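Long-range contact in erythrocyte membrane protein 1 (Plasmodium falciparum, PDB 2XU0), which probably binds host cell-surface receptors; this part is its N-terminal segment with the first Duffy-binding-like domain, a rosetting domain: residues I326-C338 against R372-I384. The protein carries 10 engineered substitutions. Sequence-based numbering, arbitrary orientation. Where two conformers were deposited one is given.
Sequences IKKIKIDKVKKEC and RCQDQCIKYNEWI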
loop_
_atom_site.group_PDB
_atom_site.type_symbol
_atom_site.label_atom_id
_atom_site.label_comp_id
_atom_site.label_asym_id
_atom_site.label_seq_id
_atom_site.Cartn_x
_atom_site.Cartn_y
_atom_site.Cartn_z
ATOM N N ILE A 326 3.044 11.537 -3.688
ATOM C CA ILE A 326 2.250 12.322 -4.635
ATOM C C ILE A 326 2.184 13.807 -4.266
ATOM O O ILE A 326 2.240 14.644 -5.168
ATOM C CB ILE A 326 0.846 11.683 -4.933
ATOM C CG1 ILE A 326 0.949 10.252 -5.556
ATOM C CG2 ILE A 326 -0.057 12.575 -5.774
ATOM C CD1 ILE A 326 1.876 10.148 -6.754
ATOM N N LYS A 327 2.060 14.137 -2.969
ATOM C CA LYS A 327 2.027 15.521 -2.494
ATOM C C LYS A 327 3.279 16.287 -2.958
ATOM O O LYS A 327 3.163 17.441 -3.387
ATOM C CB LYS A 327 1.879 15.596 -0.959
ATOM C CG LYS A 327 1.751 17.022 -0.417
ATOM C CD LYS A 327 1.634 17.041 1.112
ATOM C CE LYS A 327 1.548 18.459 1.600
ATOM N NZ LYS A 327 1.389 18.544 3.074
ATOM N N LYS A 328 4.464 15.645 -2.882
ATOM C CA LYS A 328 5.713 16.261 -3.337
ATOM C C LYS A 328 5.645 16.583 -4.838
ATOM O O LYS A 328 6.002 17.697 -5.232
ATOM C CB LYS A 328 6.933 15.387 -3.007
ATOM C CG LYS A 328 7.421 15.587 -1.585
ATOM C CD LYS A 328 8.535 14.612 -1.253
ATOM C CE LYS A 328 8.647 14.382 0.230
ATOM N NZ LYS A 328 8.994 12.971 0.537
ATOM N N ILE A 329 5.102 15.652 -5.646
ATOM C CA ILE A 329 4.928 15.869 -7.083
ATOM C C ILE A 329 3.982 17.052 -7.361
ATOM O O ILE A 329 4.279 17.899 -8.221
ATOM C CB ILE A 329 4.437 14.584 -7.769
ATOM C CG1 ILE A 329 5.539 13.485 -7.756
ATOM C CG2 ILE A 329 3.914 14.882 -9.202
ATOM C CD1 ILE A 329 5.020 12.077 -8.081
ATOM N N LYS A 330 2.861 17.115 -6.623
ATOM C CA LYS A 330 1.860 18.159 -6.807
ATOM C C LYS A 330 2.347 19.520 -6.353
ATOM O O LYS A 330 2.067 20.489 -7.042
ATOM C CB LYS A 330 0.521 17.778 -6.166
ATOM C CG LYS A 330 -0.034 16.517 -6.747
ATOM C CD LYS A 330 -1.504 16.362 -6.504
ATOM C CE LYS A 330 -1.997 15.149 -7.253
ATOM N NZ LYS A 330 -2.648 15.496 -8.538
ATOM N N ILE A 331 3.107 19.601 -5.242
ATOM C CA ILE A 331 3.658 20.870 -4.739
ATOM C C ILE A 331 4.617 21.499 -5.771
ATOM O O ILE A 331 4.574 22.712 -5.983
ATOM C CB ILE A 331 4.305 20.711 -3.339
ATOM C CG1 ILE A 331 3.252 20.472 -2.234
ATOM C CG2 ILE A 331 5.283 21.867 -2.981
ATOM C CD1 ILE A 331 2.388 21.627 -1.877
ATOM N N ASP A 332 5.459 20.655 -6.406
ATOM C CA ASP A 332 6.416 21.042 -7.448
ATOM C C ASP A 332 5.733 21.659 -8.666
ATOM O O ASP A 332 6.232 22.661 -9.185
ATOM C CB ASP A 332 7.321 19.859 -7.839
ATOM C CG ASP A 332 8.351 19.502 -6.783
ATOM O OD1 ASP A 332 8.818 18.339 -6.780
ATOM O OD2 ASP A 332 8.695 20.387 -5.955
ATOM N N LYS A 333 4.568 21.106 -9.076
ATOM C CA LYS A 333 3.786 21.632 -10.196
ATOM C C LYS A 333 3.144 22.961 -9.816
ATOM O O LYS A 333 3.043 23.864 -10.657
ATOM C CB LYS A 333 2.731 20.616 -10.668
ATOM C CG LYS A 333 2.667 20.449 -12.181
ATOM C CD LYS A 333 1.791 21.508 -12.859
ATOM C CE LYS A 333 1.788 21.406 -14.368
ATOM N NZ LYS A 333 2.993 22.028 -14.973
ATOM N N VAL A 334 2.726 23.097 -8.545
ATOM C CA VAL A 334 2.153 24.349 -8.033
ATOM C C VAL A 334 3.262 25.417 -7.993
ATOM O O VAL A 334 3.047 26.545 -8.457
ATOM C CB VAL A 334 1.463 24.156 -6.655
ATOM C CG1 VAL A 334 1.229 25.486 -5.947
ATOM C CG2 VAL A 334 0.160 23.376 -6.807
ATOM N N LYS A 335 4.455 25.030 -7.513
ATOM C CA LYS A 335 5.587 25.935 -7.444
ATOM C C LYS A 335 5.961 26.483 -8.839
ATOM O O LYS A 335 6.141 27.694 -8.960
ATOM C CB LYS A 335 6.803 25.299 -6.735
ATOM C CG LYS A 335 7.831 26.344 -6.318
ATOM C CD LYS A 335 9.097 25.777 -5.716
ATOM C CE LYS A 335 9.973 26.928 -5.267
ATOM N NZ LYS A 335 11.106 26.494 -4.402
ATOM N N LYS A 336 6.020 25.632 -9.886
ATOM C CA LYS A 336 6.361 26.122 -11.233
ATOM C C LYS A 336 5.377 27.146 -11.818
ATOM O O LYS A 336 5.791 27.990 -12.607
ATOM C CB LYS A 336 6.739 25.001 -12.219
ATOM C CG LYS A 336 5.575 24.239 -12.839
ATOM C CD LYS A 336 6.045 23.265 -13.926
ATOM C CE LYS A 336 6.126 23.870 -15.311
ATOM N NZ LYS A 336 6.564 22.869 -16.320
ATOM N N GLU A 337 4.104 27.114 -11.381
ATOM C CA GLU A 337 3.076 28.060 -11.807
ATOM C C GLU A 337 2.939 29.265 -10.856
ATOM O O GLU A 337 2.268 30.229 -11.224
ATOM C CB GLU A 337 1.704 27.355 -11.936
ATOM C CG GLU A 337 1.694 26.133 -12.848
ATOM C CD GLU A 337 2.210 26.344 -14.260
ATOM O OE1 GLU A 337 1.736 27.285 -14.937
ATOM O OE2 GLU A 337 3.084 25.555 -14.689
ATOM N N CYS A 338 3.531 29.202 -9.638
ATOM C CA CYS A 338 3.374 30.244 -8.614
ATOM C C CYS A 338 4.607 31.030 -8.240
ATOM O O CYS A 338 4.487 32.210 -7.905
ATOM C CB CYS A 338 2.707 29.669 -7.366
ATOM S SG CYS A 338 1.037 29.037 -7.648
ATOM N N ARG A 372 -2.666 31.507 -13.790
ATOM C CA ARG A 372 -2.268 30.090 -13.851
ATOM C C ARG A 372 -1.909 29.520 -12.449
ATOM O O ARG A 372 -2.073 28.317 -12.223
ATOM C CB ARG A 372 -1.080 29.867 -14.798
ATOM C CG ARG A 372 -1.339 30.235 -16.252
ATOM C CD ARG A 372 -0.356 29.566 -17.204
ATOM N NE ARG A 372 1.040 29.965 -16.984
ATOM C CZ ARG A 372 1.616 31.039 -17.519
ATOM N NH1 ARG A 372 0.917 31.861 -18.292
ATOM N NH2 ARG A 372 2.892 31.302 -17.277
ATOM N N CYS A 373 -1.386 30.381 -11.529
ATOM C CA CYS A 373 -1.103 30.003 -10.141
ATOM C C CYS A 373 -2.437 29.707 -9.481
ATOM O O CYS A 373 -2.572 28.660 -8.862
ATOM C CB CYS A 373 -0.343 31.085 -9.380
ATOM S SG CYS A 373 -0.104 30.717 -7.616
ATOM N N GLN A 374 -3.434 30.601 -9.673
ATOM C CA GLN A 374 -4.803 30.432 -9.178
ATOM C C GLN A 374 -5.386 29.066 -9.617
ATOM O O GLN A 374 -5.847 28.317 -8.761
ATOM C CB GLN A 374 -5.703 31.605 -9.618
ATOM C CG GLN A 374 -7.112 31.555 -9.030
ATOM C CD GLN A 374 -7.977 32.718 -9.442
ATOM O OE1 GLN A 374 -8.604 33.356 -8.605
ATOM N NE2 GLN A 374 -8.058 33.005 -10.740
ATOM N N ASP A 375 -5.285 28.725 -10.914
ATOM C CA ASP A 375 -5.777 27.463 -11.486
ATOM C C ASP A 375 -5.087 26.214 -10.897
ATOM O O ASP A 375 -5.757 25.203 -10.662
ATOM C CB ASP A 375 -5.654 27.472 -13.021
ATOM C CG ASP A 375 -6.281 28.677 -13.714
ATOM O OD1 ASP A 375 -7.284 29.222 -13.183
ATOM O OD2 ASP A 375 -5.766 29.081 -14.779
ATOM N N GLN A 376 -3.754 26.280 -10.675
ATOM C CA GLN A 376 -2.987 25.176 -10.105
ATOM C C GLN A 376 -3.315 25.010 -8.612
ATOM O O GLN A 376 -3.453 23.888 -8.128
ATOM C CB GLN A 376 -1.484 25.386 -10.341
ATOM C CG GLN A 376 -0.681 24.089 -10.483
ATOM C CD GLN A 376 -1.224 23.145 -11.533
ATOM O OE1 GLN A 376 -1.819 22.107 -11.220
ATOM N NE2 GLN A 376 -1.039 23.490 -12.797
ATOM N N CYS A 377 -3.499 26.131 -7.908
ATOM C CA CYS A 377 -3.850 26.160 -6.489
ATOM C C CYS A 377 -5.231 25.566 -6.234
ATOM O O CYS A 377 -5.361 24.746 -5.326
ATOM C CB CYS A 377 -3.711 27.564 -5.922
ATOM S SG CYS A 377 -1.990 28.129 -5.804
ATOM N N ILE A 378 -6.224 25.901 -7.098
ATOM C CA ILE A 378 -7.605 25.396 -7.065
ATOM C C ILE A 378 -7.576 23.871 -7.212
ATOM O O ILE A 378 -8.164 23.179 -6.383
ATOM C CB ILE A 378 -8.493 26.074 -8.157
ATOM C CG1 ILE A 378 -8.772 27.582 -7.858
ATOM C CG2 ILE A 378 -9.771 25.267 -8.472
ATOM C CD1 ILE A 378 -10.004 27.962 -6.991
ATOM N N LYS A 379 -6.868 23.363 -8.246
ATOM C CA LYS A 379 -6.682 21.948 -8.528
ATOM C C LYS A 379 -5.968 21.198 -7.367
ATOM O O LYS A 379 -6.389 20.089 -6.994
ATOM C CB LYS A 379 -5.883 21.770 -9.824
ATOM C CG LYS A 379 -6.734 21.530 -11.066
ATOM C CD LYS A 379 -5.910 21.687 -12.352
ATOM C CE LYS A 379 -5.290 20.393 -12.834
ATOM N NZ LYS A 379 -4.375 20.617 -13.986
ATOM N N TYR A 380 -4.896 21.794 -6.818
ATOM C CA TYR A 380 -4.145 21.220 -5.697
ATOM C C TYR A 380 -5.052 21.163 -4.462
ATOM O O TYR A 380 -5.071 20.154 -3.770
ATOM C CB TYR A 380 -2.877 22.052 -5.379
ATOM C CG TYR A 380 -2.098 21.524 -4.192
ATOM C CD1 TYR A 380 -1.285 20.398 -4.311
ATOM C CD2 TYR A 380 -2.229 22.103 -2.934
ATOM C CE1 TYR A 380 -0.598 19.876 -3.211
ATOM C CE2 TYR A 380 -1.535 21.600 -1.829
ATOM C CZ TYR A 380 -0.734 20.476 -1.971
ATOM O OH TYR A 380 -0.048 19.976 -0.890
ATOM N N ASN A 381 -5.803 22.223 -4.194
ATOM C CA ASN A 381 -6.700 22.224 -3.033
ATOM C C ASN A 381 -7.810 21.169 -3.157
ATOM O O ASN A 381 -8.196 20.629 -2.127
ATOM C CB ASN A 381 -7.315 23.600 -2.778
ATOM C CG ASN A 381 -6.334 24.692 -2.448
ATOM O OD1 ASN A 381 -5.183 24.451 -2.065
ATOM N ND2 ASN A 381 -6.777 25.930 -2.609
ATOM N N GLU A 382 -8.308 20.860 -4.383
ATOM C CA GLU A 382 -9.358 19.834 -4.499
ATOM C C GLU A 382 -8.812 18.445 -4.129
ATOM O O GLU A 382 -9.476 17.699 -3.390
ATOM C CB GLU A 382 -10.109 19.821 -5.845
ATOM C CG GLU A 382 -9.393 19.345 -7.095
ATOM C CD GLU A 382 -10.301 19.231 -8.308
ATOM O OE1 GLU A 382 -9.772 19.146 -9.440
ATOM O OE2 GLU A 382 -11.542 19.231 -8.129
ATOM N N TRP A 383 -7.574 18.133 -4.605
ATOM C CA TRP A 383 -6.907 16.872 -4.274
ATOM C C TRP A 383 -6.690 16.763 -2.775
ATOM O O TRP A 383 -7.025 15.735 -2.218
ATOM C CB TRP A 383 -5.587 16.729 -5.030
ATOM C CG TRP A 383 -4.838 15.473 -4.698
ATOM C CD1 TRP A 383 -5.061 14.221 -5.196
ATOM C CD2 TRP A 383 -3.711 15.365 -3.825
ATOM N NE1 TRP A 383 -4.153 13.335 -4.665
ATOM C CE2 TRP A 383 -3.293 14.018 -3.842
ATOM C CE3 TRP A 383 -2.966 16.296 -3.076
ATOM C CZ2 TRP A 383 -2.218 13.560 -3.070
ATOM C CZ3 TRP A 383 -1.877 15.846 -2.341
ATOM C CH2 TRP A 383 -1.518 14.493 -2.339
ATOM N N ILE A 384 -6.169 17.829 -2.124
ATOM C CA ILE A 384 -5.865 17.852 -0.690
ATOM C C ILE A 384 -7.128 17.651 0.139
ATOM O O ILE A 384 -7.082 17.005 1.189
ATOM C CB ILE A 384 -5.066 19.145 -0.311
ATOM C CG1 ILE A 384 -3.571 18.955 -0.526
ATOM C CG2 ILE A 384 -5.367 19.684 1.114
ATOM C CD1 ILE A 384 -2.753 17.984 0.476
#
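K330 lies over one face of the W383 indole: its CE sits directly above the five-membered ring, 3.6 Å from the centroid, in a CH-pi contact. At the bent end of its chain, NZ stays over the same face as a cation-pi partner, 4.5 Å from that centroid, while also forming a salt bridge with E107. The six-membered part of the indole runs on to I326, whose CG2 meets CZ2 at 3.6 Å, and to the backbone of K327; F323 adds a second ring, nearly parallel to it. One turn earlier, Y380 is a knob in the hole formed by K327, K330, I331 and V334. Its CG is anti to the backbone N (chi1 178°), which carries the ring across to the facing helix. There K330 CB meets the ring edge, I331 CD1 approaches CZ obliquely, and V334 CG2 packs on Y380 CB at 3.6 Å. K327 runs extended past the Y380 hydroxyl to hydrogen-bond T460 O through NZ. The two antiparallel helices, 162° apart, belong to the C-terminal subdomain of the Duffy-binding-like fold, and they converge toward the C338–C373 disulfide (SG to SG 2.0 Å). The sulfur of C377, bonded to C467, packs beside this bridge, 3.7 Å from C338 SG. Q376 turns NE2 toward the aliphatic parts of K333 and E337. Beyond it, E337 OE1 accepts a weak, 3.4 Å hydrogen bond from R372 NE at the guanidinium edge as part of a salt bridge, the carboxylate and guanidinium planes 65° apart, while E337 OE2 pairs with K333 NZ.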